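Local coordinates for AimR transcriptional regulator (Bacillus phage phi3T, PDB 5ZVV), which activates transcription of the aimX locus as a homodimer and turns into an inactive monomer on binding the arbitrium peptide, which steers the phage toward lysogeny, at residues K334-I337 / D343-K346; R80-Y85 / D96-N101; H262-D267 / W283-S288; M154-Y159 / S194-N199. One frame throughout, in Å; residues are numbered along the deposited sequence.

Interaction 1 of 4, residues K334-I337 / D343-K346; sequences KGLI and DYYK
D343 meets G335, the closest pair of CA atoms between the two segments, 4.8 Å apart. The CB of D343 points at the other helix and lies 3.5 Å from G335 CA, so side-chain carbon rests directly on backbone. With CG anti to the carbonyl carbon (chi1 -71°), the carboxylate is directed at the backbone of K334. There OD2 comes to 3.6 Å from K334 O. Both atoms also have S338 OG as a hydrogen-bond partner, so one hydroxyl is shared by the two acceptors.

Y344 carries the larger share of the contact. Its ring reaches across to the other helix. G335 CA sits over one face, 4.0 Å from the ring centroid and 26° off the normal, a CH-pi contact displaced toward the rim. The phenol end runs on past the peptide that joins G335 to L336, and CZ is 3.4 Å from G335 C. L336 CD2 lies obliquely beyond the hydroxyl, 3.5 Å from OH, with the two side chains crossing at about a right angle. L336 N is also near this OH, but at too poor an angle to bond.

The pair is a helical hairpin made of helices 324-338 and 341-353, in a protein of the TPR clan. Helix 361-369 packs on Y344 through P363, Q366 and L367.

Y345 faces the dimer partner. It packs on L379 of the second subunit and makes a weak hydrogen bond through OH to E375 of that subunit. The ion pair of K346 NZ with D343 OD1 is long, at 4.0 Å.

Interaction 2 of 4, residues R80-Y85 / D96-N101; sequences RQSVEY and DKIIIN
V83 and I98 bring two nearly antiparallel helices together, with segment axes 9.4 Å apart at closest approach, 153° between their directions and these two CA atoms 6.0 Å from each other. Both side chains leave the backbone toward the opposite helix. The branch methyl CG2 of I98 meets the branch point of V83, 3.7 Å from CB. V83 CG2 lies anti to its backbone N, and this turns the methyl along the other helix to I99. There it touches CG1 at 3.8 Å, and the two side chains cross at about a right angle. V83 thus spans two successive isoleucines.

S82 lies beside I98. Its OG faces both methyls of that residue, with CD1 at 3.4 Å and CG2 at 3.5 Å. The oxygen is hydrogen-bonded to A79 O, one turn back on its own helix. A buried hydroxyl is therefore satisfied locally while the same oxygen packs against the two isoleucine methyls. F69 of helix 61-69 covers both S82 and I98. On the far helix I99 also touches Y117 and R121 of helix 108-124.

The arrangement is an antiparallel helix hairpin, helix 77-88 followed by helix 92-103, consistent with the all-helical folds of the TPR clan.

Interaction 3 of 4, residues H262-D267 / W283-S288; sequences HQEMLD and WVNYNS
E264 and N285 are joined through a water. The water donates to E264 O at 2.9 Å and accepts from N285 ND2 at 3.2 Å. A helix carbonyl is thus linked to the loop that follows helix 260-277.

Direct hydrogen bonds shape each side separately. N285 OD1 accepts from N287 N at 3.0 Å, in the carbonyl plane and with a C=O to donor angle of 158°. This is an Asx turn. It fixes the rotation of the amide, whose NH2 end is then directed at the helix. On the helix, Q263 NE2 donates to D267 OD1 at 3.2 Å, from 39° above the carboxylate plane.

The other contacts are close approaches of side chains and backbone. The E264 chain, extended beyond CG, reaches the amide so that CD is 3.5 Å from N285 ND2. The carboxylate and amide planes stand 78° apart. W283 points its CB at the backbone of D267, 3.2 Å from D267 O. D267 OD1 approaches the indole obliquely and is 3.6 Å from W283 CD1. W283 also packs on L270, C271 and S274 of the same helix. A glycerol, probably from the crystallisation liquor, makes weak hydrogen bonds with D267 OD1 and W283 NE1.

The work is divided: one water bridge and the packing of W283 on D267 join loop and helix, and the clear direct hydrogen bonds serve each side alone.

Interaction 4 of 4, residues M154-Y159 / S194-N199; sequences MLMYAY and SMLEAN
Y157, whose ring carries L196, has its OH hydrogen-bonded to R192 NH1. R192 lies one turn before L196 on the same helix, so one tyrosine meets helix 184-203 by both its polar end and its ring.

L196 is the centre of the contact. Its CD1 sits over one face of the Y157 ring, 4.0 Å from the centroid and 18° off the normal, as a CH-pi contact. The other methyl, CD2, lies 3.8 Å from CE1. The tyrosine and leucine side chains cross at about a right angle.

M156, a selenomethionine from labelling, adds a second surface for L196. Its CB touches L196 CD1 at 3.7 Å. The chain is extended to the selenium and then bends at chi3 (66°), which brings CE to 3.8 Å from L196 CB. The same residue also packs on T171 of helix 165-173.

Nearby, L155 packs on N131 of the second subunit. Helices 145-161 and 184-203 have helix 165-173 between them in the chain. This is apolar packing between helices that are not consecutive, as in the stacked helices of a TPR-clan fold.

Overall arrangement
Interactions 2 and 4 are buried apolar helix packing. Interaction 1 is partly buried and interaction 3 lies at the surface. Interactions 1 and 2 each join consecutive helices, yet they sit on opposite sides of the chain centre, about 48 Å apart between centres. Interaction 2 uses branched aliphatic side chains, while interaction 1 sets a tyrosine ring and an aspartate CB against the backbone of a glycine. Interaction 4 is nearest the chain centre and links helices further apart in sequence. R192 connects its surroundings to those of interaction 2, since it pairs with both Y157 and E84. Interaction 3 alone involves a loop and a bridging water.

Interaction 1 of 4, residues K334-I337 / D343-K346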
loop_
_atom_site.group_PDB
_atom_site.type_symbol
_atom_site.label_atom_id
_atom_site.label_comp_id
_atom_site.label_asym_id
_atom_site.label_seq_id
_atom_site.Cartn_x
_atom_site.Cartn_y
_atom_site.Cartn_z
ATOM N N LYS A 334 -19.695 19.059 12.923
ATOM C CA LYS A 334 -21.082 18.684 13.181
ATOM C C LYS A 334 -21.271 18.267 14.633
ATOM O O LYS A 334 -22.308 18.558 15.237
ATOM C CB LYS A 334 -21.512 17.556 12.243
ATOM C CG LYS A 334 -21.481 17.919 10.770
ATOM C CD LYS A 334 -22.752 18.621 10.341
ATOM C CE LYS A 334 -23.939 17.673 10.379
ATOM N NZ LYS A 334 -25.180 18.330 9.893
ATOM N N GLY A 335 -20.278 17.586 15.208
ATOM C CA GLY A 335 -20.357 17.234 16.614
ATOM C C GLY A 335 -20.236 18.441 17.522
ATOM O O GLY A 335 -20.916 18.527 18.548
ATOM N N LEU A 336 -19.363 19.387 17.164
ATOM C CA LEU A 336 -19.273 20.625 17.929
ATOM C C LEU A 336 -20.619 21.333 17.986
ATOM O O LEU A 336 -20.991 21.891 19.024
ATOM C CB LEU A 336 -18.210 21.547 17.330
ATOM C CG LEU A 336 -16.752 21.173 17.598
ATOM C CD1 LEU A 336 -15.817 22.200 16.979
ATOM C CD2 LEU A 336 -16.498 21.047 19.090
ATOM N N ILE A 337 -21.372 21.308 16.885
ATOM C CA ILE A 337 -22.689 21.940 16.888
ATOM C C ILE A 337 -23.687 21.098 17.677
ATOM O O ILE A 337 -24.348 21.590 18.598
ATOM C CB ILE A 337 -23.169 22.183 15.446
ATOM C CG1 ILE A 337 -22.377 23.326 14.805
ATOM C CG2 ILE A 337 -24.668 22.468 15.419
ATOM C CD1 ILE A 337 -22.752 23.594 13.363
ATOM N N ASP A 343 -21.613 11.886 16.176
ATOM C CA ASP A 343 -20.859 12.669 15.206
ATOM C C ASP A 343 -19.362 12.562 15.462
ATOM O O ASP A 343 -18.568 12.472 14.518
ATOM C CB ASP A 343 -21.312 14.128 15.243
ATOM C CG ASP A 343 -22.700 14.320 14.669
ATOM O OD1 ASP A 343 -23.041 13.608 13.703
ATOM O OD2 ASP A 343 -23.446 15.181 15.181
ATOM N N TYR A 344 -18.959 12.568 16.734
ATOM C CA TYR A 344 -17.554 12.348 17.063
ATOM C C TYR A 344 -17.122 10.922 16.739
ATOM O O TYR A 344 -15.973 10.701 16.339
ATOM C CB TYR A 344 -17.308 12.672 18.536
ATOM C CG TYR A 344 -17.576 14.121 18.882
ATOM C CD1 TYR A 344 -16.965 15.149 18.175
ATOM C CD2 TYR A 344 -18.454 14.462 19.904
ATOM C CE1 TYR A 344 -17.209 16.476 18.485
ATOM C CE2 TYR A 344 -18.706 15.786 20.221
ATOM C CZ TYR A 344 -18.083 16.788 19.505
ATOM O OH TYR A 344 -18.326 18.108 19.819
ATOM N N TYR A 345 -18.027 9.951 16.888
ATOM C CA TYR A 345 -17.721 8.581 16.486
ATOM C C TYR A 345 -17.463 8.500 14.986
ATOM O O TYR A 345 -16.493 7.873 14.541
ATOM C CB TYR A 345 -18.864 7.645 16.885
ATOM C CG TYR A 345 -19.162 7.605 18.370
ATOM C CD1 TYR A 345 -18.188 7.934 19.306
ATOM C CD2 TYR A 345 -20.418 7.235 18.835
ATOM C CE1 TYR A 345 -18.457 7.897 20.663
ATOM C CE2 TYR A 345 -20.697 7.197 20.188
ATOM C CZ TYR A 345 -19.712 7.528 21.097
ATOM O OH TYR A 345 -19.985 7.491 22.444
ATOM N N LYS A 346 -18.323 9.138 14.187
ATOM C CA LYS A 346 -18.137 9.124 12.740
ATOM C C LYS A 346 -16.866 9.862 12.341
ATOM O O LYS A 346 -16.136 9.415 11.446
ATOM C CB LYS A 346 -19.359 9.727 12.046
ATOM C CG LYS A 346 -20.633 8.907 12.217
ATOM C CD LYS A 346 -21.682 9.254 11.168
ATOM C CE LYS A 346 -22.662 10.301 11.666
ATOM N NZ LYS A 346 -23.526 9.773 12.757
#

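Interaction 2 of 4, residues R80-Y85 / D96-N101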
loop_
_atom_site.group_PDB
_atom_site.type_symbol
_atom_site.label_atom_id
_atom_site.label_comp_id
_atom_site.label_asym_id
_atom_site.label_seq_id
_atom_site.Cartn_x
_atom_site.Cartn_y
_atom_site.Cartn_z
ATOM N N ARG A 80 19.856 20.028 -17.398
ATOM C CA ARG A 80 19.297 19.043 -16.474
ATOM C C ARG A 80 19.119 19.641 -15.082
ATOM O O ARG A 80 18.046 19.520 -14.463
ATOM C CB ARG A 80 20.206 17.814 -16.434
ATOM C CG ARG A 80 20.649 17.355 -17.812
ATOM C CD ARG A 80 21.479 16.078 -17.775
ATOM N NE ARG A 80 22.118 15.845 -19.066
ATOM C CZ ARG A 80 23.423 15.938 -19.288
ATOM N NH1 ARG A 80 24.248 16.232 -18.296
ATOM N NH2 ARG A 80 23.907 15.720 -20.503
ATOM N N GLN A 81 20.166 20.298 -14.574
ATOM C CA GLN A 81 20.026 21.057 -13.337
ATOM C C GLN A 81 18.845 22.012 -13.419
ATOM O O GLN A 81 18.075 22.149 -12.458
ATOM C CB GLN A 81 21.316 21.827 -13.041
ATOM C CG GLN A 81 22.515 20.947 -12.756
ATOM C CD GLN A 81 23.783 21.744 -12.514
ATOM O OE1 GLN A 81 24.051 22.729 -13.199
ATOM N NE2 GLN A 81 24.568 21.322 -11.530
ATOM N N SER A 82 18.669 22.662 -14.572
ATOM C CA SER A 82 17.585 23.626 -14.718
ATOM C C SER A 82 16.224 22.950 -14.619
ATOM O O SER A 82 15.288 23.518 -14.047
ATOM C CB SER A 82 17.714 24.378 -16.043
ATOM O OG SER A 82 17.101 23.667 -17.102
ATOM N N VAL A 83 16.088 21.734 -15.159
ATOM C CA VAL A 83 14.790 21.070 -15.062
ATOM C C VAL A 83 14.502 20.682 -13.617
ATOM O O VAL A 83 13.354 20.776 -13.156
ATOM C CB VAL A 83 14.695 19.861 -16.018
ATOM C CG1 VAL A 83 15.288 18.594 -15.414
ATOM C CG2 VAL A 83 13.242 19.623 -16.413
ATOM N N GLU A 84 15.536 20.284 -12.863
ATOM C CA GLU A 84 15.297 19.940 -11.463
ATOM C C GLU A 84 14.935 21.173 -10.639
ATOM O O GLU A 84 13.994 21.139 -9.833
ATOM C CB GLU A 84 16.514 19.231 -10.862
ATOM C CG GLU A 84 16.523 19.186 -9.327
ATOM C CD GLU A 84 15.304 18.495 -8.717
ATOM O OE1 GLU A 84 14.546 17.817 -9.445
ATOM O OE2 GLU A 84 15.103 18.628 -7.491
ATOM N N TYR A 85 15.672 22.270 -10.821
ATOM C CA TYR A 85 15.354 23.494 -10.091
ATOM C C TYR A 85 13.969 24.012 -10.462
ATOM O O TYR A 85 13.213 24.467 -9.596
ATOM C CB TYR A 85 16.418 24.560 -10.361
ATOM C CG TYR A 85 16.380 25.724 -9.397
ATOM C CD1 TYR A 85 16.794 25.574 -8.079
ATOM C CD2 TYR A 85 15.942 26.976 -9.808
ATOM C CE1 TYR A 85 16.765 26.636 -7.196
ATOM C CE2 TYR A 85 15.910 28.044 -8.932
ATOM C CZ TYR A 85 16.323 27.869 -7.630
ATOM O OH TYR A 85 16.291 28.931 -6.755
ATOM N N ASP A 96 7.833 22.215 -18.154
ATOM C CA ASP A 96 7.424 21.442 -19.322
ATOM C C ASP A 96 8.164 21.894 -20.573
ATOM O O ASP A 96 8.530 21.064 -21.419
ATOM C CB ASP A 96 5.912 21.539 -19.509
ATOM C CG ASP A 96 5.145 20.865 -18.386
ATOM O OD1 ASP A 96 5.712 19.953 -17.744
ATOM O OD2 ASP A 96 3.977 21.241 -18.148
ATOM N N LYS A 97 8.406 23.202 -20.709
ATOM C CA LYS A 97 9.224 23.671 -21.827
ATOM C C LYS A 97 10.620 23.052 -21.786
ATOM O O LYS A 97 11.125 22.549 -22.801
ATOM C CB LYS A 97 9.304 25.198 -21.812
ATOM C CG LYS A 97 7.976 25.881 -22.105
ATOM C CD LYS A 97 8.089 27.391 -21.991
ATOM C CE LYS A 97 6.729 28.054 -22.160
ATOM N NZ LYS A 97 6.793 29.529 -21.959
ATOM N N ILE A 98 11.251 23.062 -20.609
ATOM C CA ILE A 98 12.584 22.479 -20.469
ATOM C C ILE A 98 12.548 20.980 -20.740
ATOM O O ILE A 98 13.481 20.423 -21.330
ATOM C CB ILE A 98 13.164 22.790 -19.076
ATOM C CG1 ILE A 98 13.287 24.301 -18.869
ATOM C CG2 ILE A 98 14.523 22.126 -18.903
ATOM C CD1 ILE A 98 13.845 24.687 -17.520
ATOM N N ILE A 99 11.478 20.303 -20.317
ATOM C CA ILE A 99 11.358 18.872 -20.586
ATOM C C ILE A 99 11.316 18.615 -22.086
ATOM O O ILE A 99 11.933 17.665 -22.587
ATOM C CB ILE A 99 10.122 18.288 -19.876
ATOM C CG1 ILE A 99 10.353 18.225 -18.368
ATOM C CG2 ILE A 99 9.798 16.897 -20.409
ATOM C CD1 ILE A 99 9.181 17.662 -17.603
ATOM N N ILE A 100 10.597 19.462 -22.827
ATOM C CA ILE A 100 10.577 19.333 -24.284
ATOM C C ILE A 100 11.979 19.524 -24.856
ATOM O O ILE A 100 12.432 18.746 -25.706
ATOM C CB ILE A 100 9.571 20.324 -24.897
ATOM C CG1 ILE A 100 8.139 19.903 -24.553
ATOM C CG2 ILE A 100 9.766 20.425 -26.405
ATOM C CD1 ILE A 100 7.095 20.938 -24.904
ATOM N N ASN A 101 12.692 20.558 -24.393
ATOM C CA ASN A 101 14.045 20.789 -24.899
ATOM C C ASN A 101 14.969 19.613 -24.590
ATOM O O ASN A 101 15.809 19.240 -25.419
ATOM C CB ASN A 101 14.618 22.081 -24.316
ATOM C CG ASN A 101 13.938 23.321 -24.860
ATOM O OD1 ASN A 101 13.242 23.269 -25.871
ATOM N ND2 ASN A 101 14.145 24.449 -24.190
#

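Interaction 3 of 4, residues H262-D267 / W283-S288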
loop_
_atom_site.group_PDB
_atom_site.type_symbol
_atom_site.label_atom_id
_atom_site.label_comp_id
_atom_site.label_asym_id
_atom_site.label_seq_id
_atom_site.Cartn_x
_atom_site.Cartn_y
_atom_site.Cartn_z
ATOM N N HIS A 262 -0.266 28.998 -1.886
ATOM C CA HIS A 262 0.465 28.816 -0.636
ATOM C C HIS A 262 0.022 29.824 0.413
ATOM O O HIS A 262 -0.021 29.499 1.606
ATOM C CB HIS A 262 1.967 28.927 -0.891
ATOM C CG HIS A 262 2.514 27.819 -1.734
ATOM N ND1 HIS A 262 3.785 27.842 -2.266
ATOM C CD2 HIS A 262 1.960 26.649 -2.133
ATOM C CE1 HIS A 262 3.990 26.737 -2.960
ATOM N NE2 HIS A 262 2.898 25.998 -2.898
ATOM N N GLN A 263 -0.331 31.041 -0.010
ATOM C CA GLN A 263 -0.804 32.041 0.941
ATOM C C GLN A 263 -2.093 31.592 1.613
ATOM O O GLN A 263 -2.252 31.747 2.828
ATOM C CB GLN A 263 -1.011 33.386 0.244
ATOM C CG GLN A 263 -1.324 34.522 1.209
ATOM C CD GLN A 263 -0.154 34.838 2.132
ATOM O OE1 GLN A 263 0.936 35.180 1.673
ATOM N NE2 GLN A 263 -0.378 34.724 3.438
ATOM N N GLU A 264 -3.027 31.031 0.841
ATOM C CA GLU A 264 -4.278 30.564 1.426
ATOM C C GLU A 264 -4.081 29.290 2.233
ATOM O O GLU A 264 -4.852 29.025 3.163
ATOM C CB GLU A 264 -5.328 30.351 0.335
ATOM C CG GLU A 264 -5.910 31.646 -0.206
ATOM C CD GLU A 264 -7.091 31.417 -1.130
ATOM O OE1 GLU A 264 -7.357 30.251 -1.486
ATOM O OE2 GLU A 264 -7.754 32.407 -1.502
HETATM N N MSE A 265 -3.070 28.492 1.903
HETATM C CA MSE A 265 -2.737 27.349 2.752
HETATM C C MSE A 265 -2.224 27.822 4.109
HETATM O O MSE A 265 -2.623 27.300 5.149
HETATM C CB MSE A 265 -1.704 26.451 2.079
HETATM C CG MSE A 265 -2.255 25.664 0.915
HETATM SE SE MSE A 265 -0.863 24.613 0.060
HETATM C CE MSE A 265 -1.922 23.826 -1.382
ATOM N N LEU A 266 -1.348 28.829 4.092
ATOM C CA LEU A 266 -0.802 29.360 5.338
ATOM C C LEU A 266 -1.890 30.027 6.173
ATOM O O LEU A 266 -2.025 29.755 7.375
ATOM C CB LEU A 266 0.323 30.347 5.035
ATOM C CG LEU A 266 1.013 30.909 6.276
ATOM C CD1 LEU A 266 1.716 29.788 7.012
ATOM C CD2 LEU A 266 1.985 32.012 5.903
ATOM N N ASP A 267 -2.668 30.915 5.546
ATOM C CA ASP A 267 -3.803 31.532 6.221
ATOM C C ASP A 267 -4.740 30.478 6.787
ATOM O O ASP A 267 -5.270 30.638 7.889
ATOM C CB ASP A 267 -4.572 32.442 5.257
ATOM C CG ASP A 267 -3.758 33.633 4.788
ATOM O OD1 ASP A 267 -2.715 33.936 5.400
ATOM O OD2 ASP A 267 -4.185 34.280 3.806
ATOM N N TRP A 283 -7.612 35.215 9.846
ATOM C CA TRP A 283 -7.336 34.474 8.621
ATOM C C TRP A 283 -8.549 33.720 8.095
ATOM O O TRP A 283 -8.398 32.804 7.281
ATOM C CB TRP A 283 -6.168 33.517 8.853
ATOM C CG TRP A 283 -4.960 34.214 9.393
ATOM C CD1 TRP A 283 -3.993 34.853 8.675
ATOM C CD2 TRP A 283 -4.607 34.366 10.769
ATOM N NE1 TRP A 283 -3.055 35.389 9.520
ATOM C CE2 TRP A 283 -3.407 35.101 10.814
ATOM C CE3 TRP A 283 -5.187 33.947 11.971
ATOM C CZ2 TRP A 283 -2.774 35.425 12.012
ATOM C CZ3 TRP A 283 -4.557 34.269 13.158
ATOM C CH2 TRP A 283 -3.364 35.001 13.170
ATOM N N VAL A 284 -9.751 34.082 8.542
ATOM C CA VAL A 284 -10.962 33.489 7.988
ATOM C C VAL A 284 -11.049 33.840 6.509
ATOM O O VAL A 284 -10.970 35.012 6.127
ATOM C CB VAL A 284 -12.203 33.978 8.749
ATOM C CG1 VAL A 284 -13.465 33.363 8.156
ATOM C CG2 VAL A 284 -12.082 33.651 10.227
ATOM N N ASN A 285 -11.200 32.821 5.670
ATOM C CA ASN A 285 -11.306 33.019 4.228
ATOM C C ASN A 285 -12.777 33.189 3.870
ATOM O O ASN A 285 -13.558 32.235 3.954
ATOM C CB ASN A 285 -10.687 31.844 3.476
ATOM C CG ASN A 285 -10.446 32.147 2.005
ATOM O OD1 ASN A 285 -11.222 32.855 1.362
ATOM N ND2 ASN A 285 -9.363 31.601 1.465
ATOM N N TYR A 286 -13.156 34.406 3.478
ATOM C CA TYR A 286 -14.522 34.719 3.082
ATOM C C TYR A 286 -14.728 34.667 1.574
ATOM O O TYR A 286 -15.860 34.833 1.111
ATOM C CB TYR A 286 -14.911 36.108 3.600
ATOM C CG TYR A 286 -14.960 36.220 5.109
ATOM C CD1 TYR A 286 -16.095 35.842 5.814
ATOM C CD2 TYR A 286 -13.876 36.711 5.831
ATOM C CE1 TYR A 286 -16.152 35.944 7.194
ATOM C CE2 TYR A 286 -13.922 36.819 7.214
ATOM C CZ TYR A 286 -15.065 36.433 7.891
ATOM O OH TYR A 286 -15.126 36.532 9.264
ATOM N N ASN A 287 -13.670 34.435 0.799
ATOM C CA ASN A 287 -13.753 34.486 -0.656
ATOM C C ASN A 287 -13.340 33.162 -1.272
ATOM O O ASN A 287 -12.470 33.120 -2.146
ATOM C CB ASN A 287 -12.876 35.616 -1.189
ATOM C CG ASN A 287 -13.189 36.939 -0.532
ATOM O OD1 ASN A 287 -12.903 37.133 0.650
ATOM N ND2 ASN A 287 -13.786 37.852 -1.287
ATOM N N SER A 288 -13.964 32.076 -0.831
ATOM C CA SER A 288 -13.561 30.753 -1.276
ATOM C C SER A 288 -14.733 29.800 -1.111
ATOM O O SER A 288 -15.526 29.926 -0.174
ATOM C CB SER A 288 -12.345 30.252 -0.485
ATOM O OG SER A 288 -11.938 28.964 -0.912
HETATM O O HOH W 1 -7.171 30.707 3.675
#

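Interaction 4 of 4, residues M154-Y159 / S194-N199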
loop_
_atom_site.group_PDB
_atom_site.type_symbol
_atom_site.label_atom_id
_atom_site.label_comp_id
_atom_site.label_asym_id
_atom_site.label_seq_id
_atom_site.Cartn_x
_atom_site.Cartn_y
_atom_site.Cartn_z
HETATM N N MSE A 154 10.356 9.941 -7.467
HETATM C CA MSE A 154 9.151 10.544 -8.030
HETATM C C MSE A 154 7.914 9.710 -7.730
HETATM O O MSE A 154 6.797 10.225 -7.718
HETATM C CB MSE A 154 9.296 10.727 -9.541
HETATM C CG MSE A 154 9.166 9.437 -10.328
HETATM SE SE MSE A 154 9.427 9.719 -12.236
HETATM C CE MSE A 154 8.782 8.004 -12.916
ATOM N N LEU A 155 8.119 8.410 -7.505
ATOM C CA LEU A 155 6.998 7.535 -7.190
ATOM C C LEU A 155 6.385 7.890 -5.845
ATOM O O LEU A 155 5.202 7.625 -5.613
ATOM C CB LEU A 155 7.450 6.074 -7.198
ATOM C CG LEU A 155 7.926 5.499 -8.530
ATOM C CD1 LEU A 155 8.266 4.023 -8.384
ATOM C CD2 LEU A 155 6.880 5.703 -9.622
HETATM N N MSE A 156 7.165 8.498 -4.955
HETATM C CA MSE A 156 6.694 8.854 -3.619
HETATM C C MSE A 156 5.624 9.935 -3.662
HETATM O O MSE A 156 4.715 9.942 -2.830
HETATM C CB MSE A 156 7.864 9.316 -2.748
HETATM C CG MSE A 156 8.907 8.250 -2.501
HETATM SE SE MSE A 156 10.360 8.893 -1.375
HETATM C CE MSE A 156 9.366 9.154 0.288
ATOM N N TYR A 157 5.737 10.854 -4.625
ATOM C CA TYR A 157 4.713 11.882 -4.775
ATOM C C TYR A 157 3.381 11.270 -5.187
ATOM O O TYR A 157 2.330 11.637 -4.647
ATOM C CB TYR A 157 5.158 12.937 -5.788
ATOM C CG TYR A 157 6.347 13.758 -5.336
ATOM C CD1 TYR A 157 6.215 14.715 -4.340
ATOM C CD2 TYR A 157 7.599 13.579 -5.912
ATOM C CE1 TYR A 157 7.300 15.466 -3.924
ATOM C CE2 TYR A 157 8.687 14.324 -5.503
ATOM C CZ TYR A 157 8.531 15.267 -4.508
ATOM O OH TYR A 157 9.611 16.013 -4.099
ATOM N N ALA A 158 3.403 10.337 -6.141
ATOM C CA ALA A 158 2.170 9.679 -6.564
ATOM C C ALA A 158 1.571 8.856 -5.429
ATOM O O ALA A 158 0.360 8.923 -5.170
ATOM C CB ALA A 158 2.438 8.803 -7.787
ATOM N N TYR A 159 2.408 8.071 -4.737
ATOM C CA TYR A 159 1.938 7.310 -3.583
ATOM C C TYR A 159 1.351 8.228 -2.520
ATOM O O TYR A 159 0.344 7.893 -1.885
ATOM C CB TYR A 159 3.078 6.478 -2.997
ATOM C CG TYR A 159 3.467 5.274 -3.824
ATOM C CD1 TYR A 159 2.502 4.420 -4.340
ATOM C CD2 TYR A 159 4.801 4.991 -4.087
ATOM C CE1 TYR A 159 2.856 3.319 -5.096
ATOM C CE2 TYR A 159 5.164 3.897 -4.845
ATOM C CZ TYR A 159 4.187 3.063 -5.347
ATOM O OH TYR A 159 4.544 1.968 -6.099
ATOM N N SER A 194 13.541 14.848 2.250
ATOM C CA SER A 194 13.345 15.356 3.604
ATOM C C SER A 194 11.906 15.800 3.815
ATOM O O SER A 194 11.293 15.483 4.840
ATOM C CB SER A 194 14.308 16.510 3.883
ATOM O OG SER A 194 15.563 16.033 4.331
HETATM N N MSE A 195 11.347 16.533 2.857
HETATM C CA MSE A 195 9.967 16.974 3.018
HETATM C C MSE A 195 8.990 15.802 2.992
HETATM O O MSE A 195 8.062 15.732 3.817
HETATM C CB MSE A 195 9.598 17.999 1.946
HETATM C CG MSE A 195 10.094 19.392 2.289
HETATM SE SE MSE A 195 9.925 19.734 4.215
HETATM C CE MSE A 195 7.975 19.635 4.371
ATOM N N LEU A 196 9.205 14.878 2.053
ATOM C CA LEU A 196 8.324 13.718 1.956
ATOM C C LEU A 196 8.311 12.925 3.260
ATOM O O LEU A 196 7.242 12.594 3.793
ATOM C CB LEU A 196 8.748 12.840 0.777
ATOM C CG LEU A 196 8.377 13.453 -0.578
ATOM C CD1 LEU A 196 8.995 12.688 -1.736
ATOM C CD2 LEU A 196 6.862 13.513 -0.726
ATOM N N GLU A 197 9.495 12.627 3.802
ATOM C CA GLU A 197 9.561 11.893 5.060
ATOM C C GLU A 197 9.030 12.716 6.224
ATOM O O GLU A 197 8.514 12.149 7.192
ATOM C CB GLU A 197 10.996 11.448 5.331
ATOM C CG GLU A 197 11.475 10.369 4.383
ATOM C CD GLU A 197 12.929 10.022 4.589
ATOM O OE1 GLU A 197 13.690 10.895 5.058
ATOM O OE2 GLU A 197 13.310 8.872 4.282
ATOM N N ALA A 198 9.144 14.045 6.155
ATOM C CA ALA A 198 8.565 14.884 7.199
ATOM C C ALA A 198 7.052 14.721 7.252
ATOM O O ALA A 198 6.471 14.573 8.336
ATOM C CB ALA A 198 8.939 16.349 6.972
ATOM N N ASN A 199 6.395 14.739 6.090
ATOM C CA ASN A 199 4.946 14.551 6.082
ATOM C C ASN A 199 4.570 13.123 6.466
ATOM O O ASN A 199 3.555 12.906 7.143
ATOM C CB ASN A 199 4.375 14.924 4.716
ATOM C CG ASN A 199 4.422 16.418 4.455
ATOM O OD1 ASN A 199 4.343 17.227 5.382
ATOM N ND2 ASN A 199 4.553 16.791 3.187
#